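Local structure of chloromuconate cycloisomerase (Rhodococcus opacus, 4M0X) at residues 308-311 with 312-316. The protein is a member of the enolase superfamily, with an enolase-like N-terminal domain and a TIM-barrel domain that binds a manganese ion. Numbering follows the deposited sequence.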
loop_
_atom_site.group_PDB
_atom_site.type_symbol
_atom_site.label_atom_id
_atom_site.label_comp_id
_atom_site.label_asym_id
_atom_site.label_seq_id
_atom_site.Cartn_x
_atom_site.Cartn_y
_atom_site.Cartn_z
ATOM N N ALA A 308 35.705 25.646 0.112
ATOM C CA ALA A 308 35.338 26.813 -0.714
ATOM C C ALA A 308 34.240 26.550 -1.784
ATOM O O ALA A 308 33.294 27.316 -1.859
ATOM C CB ALA A 308 36.571 27.452 -1.341
ATOM N N ILE A 309 34.344 25.496 -2.594
ATOM C CA ILE A 309 33.327 25.284 -3.637
ATOM C C ILE A 309 32.016 24.902 -2.958
ATOM O O ILE A 309 30.967 25.445 -3.289
ATOM C CB ILE A 309 33.773 24.331 -4.809
ATOM C CG1 ILE A 309 32.718 24.221 -5.889
ATOM C CG2 ILE A 309 34.080 22.902 -4.360
ATOM C CD1 ILE A 309 32.163 25.547 -6.357
ATOM N N SER A 310 32.097 24.018 -1.968
ATOM C CA SER A 310 30.962 23.711 -1.102
ATOM C C SER A 310 30.293 24.941 -0.520
ATOM O O SER A 310 29.082 25.050 -0.585
ATOM C CB SER A 310 31.383 22.815 0.053
ATOM O OG SER A 310 31.790 21.570 -0.451
ATOM N N ALA A 311 31.072 25.845 0.069
ATOM C CA ALA A 311 30.509 27.052 0.672
ATOM C C ALA A 311 29.677 27.827 -0.354
ATOM O O ALA A 311 28.586 28.329 -0.053
ATOM C CB ALA A 311 31.604 27.928 1.265
ATOM N N GLN A 312 30.183 27.898 -1.578
ATOM C CA GLN A 312 29.449 28.569 -2.637
ATOM C C GLN A 312 28.152 27.816 -2.956
ATOM O O GLN A 312 27.078 28.418 -2.998
ATOM C CB GLN A 312 30.324 28.778 -3.871
ATOM C CG GLN A 312 31.162 30.036 -3.779
ATOM C CD GLN A 312 32.069 30.238 -4.970
ATOM O OE1 GLN A 312 31.687 29.975 -6.116
ATOM N NE2 GLN A 312 33.278 30.709 -4.711
ATOM N N LEU A 313 28.252 26.507 -3.161
ATOM C CA LEU A 313 27.064 25.668 -3.338
ATOM C C LEU A 313 25.997 26.021 -2.302
ATOM O O LEU A 313 24.875 26.440 -2.649
ATOM C CB LEU A 313 27.429 24.187 -3.220
ATOM C CG LEU A 313 26.243 23.226 -3.199
ATOM C CD1 LEU A 313 25.483 23.291 -4.522
ATOM C CD2 LEU A 313 26.716 21.811 -2.940
ATOM N N TYR A 314 26.376 25.871 -1.026
ATOM C CA TYR A 314 25.473 26.069 0.101
ATOM C C TYR A 314 24.892 27.477 0.091
ATOM O O TYR A 314 23.737 27.667 0.431
ATOM C CB TYR A 314 26.173 25.767 1.420
ATOM C CG TYR A 314 26.836 24.395 1.529
ATOM C CD1 TYR A 314 26.612 23.406 0.571
ATOM C CD2 TYR A 314 27.653 24.068 2.630
ATOM C CE1 TYR A 314 27.201 22.155 0.675
ATOM C CE2 TYR A 314 28.246 22.804 2.736
ATOM C CZ TYR A 314 28.017 21.856 1.748
ATOM O OH TYR A 314 28.578 20.589 1.804
ATOM N N GLY A 315 25.680 28.460 -0.317
ATOM C CA GLY A 315 25.157 29.803 -0.513
ATOM C C GLY A 315 24.184 29.965 -1.696
ATOM O O GLY A 315 23.370 30.910 -1.703
ATOM N N THR A 316 24.262 29.098 -2.709
ATOM C CA THR A 316 23.287 29.193 -3.781
ATOM C C THR A 316 21.991 28.512 -3.383
ATOM O O THR A 316 20.964 28.767 -3.952
ATOM C CB THR A 316 23.754 28.628 -5.161
ATOM O OG1 THR A 316 23.714 27.200 -5.170
ATOM C CG2 THR A 316 25.143 29.108 -5.562
HETATM O O HOH W 1 30.392 19.628 0.240
#
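Ser310 and Tyr314 meet one helical turn apart: the CB of Ser310 sits over one face of the phenol ring, 4.3 Å from its centroid and 25° off the normal, a CH-pi contact. With the CG of Tyr314 anti to its own carbonyl carbon (chi1 -54°), the ring lies back along the helix over Ser310. The same ring face also covers the carbonyl oxygen of Ser310, which sits 3.1 Å above the ring plane, displaced toward the rim. That oxygen also accepts the Tyr314 amide in the helical backbone bond, O to N 2.9 Å. At the far end of the ring a water links the two hydroxyls, donating to Tyr314 OH and lying 2.5 Å from Ser310 OG. Each hydroxyl has a further partner: OG bonds to the carbonyl of Met306, a turn earlier, and the phenol to that of Ala298, just past strand 294-297.

Round the helix, Gln312 leaves with its chain extended beyond CG, its CB 3.4 Å from Ile309 O, and its amide reaches Ser124 N through OE1. Leu313 packs on Leu278, Ala281 and Arg282 of helix 278-291, while Ile309 shares Leu278 and Ile272 with it. At the C-terminal end, Thr316 OG1 turns back onto a lone pair of Leu313 O at 2.9 Å, and that oxygen also accepts the amide of Thr316.

This is the helix of a beta-alpha-beta unit in the barrel, between strands 294-297 and 323-324. Ile309 and Leu313 pack against helices 272-275 and 278-291, while the buried hydroxyls of Ser310 and Tyr314 are satisfied by backbone carbonyls and one shared water. These bonds should fix the position of the phenol oxygen, while the Ser310 CB and carbonyl oxygen against one face limit how the ring can turn.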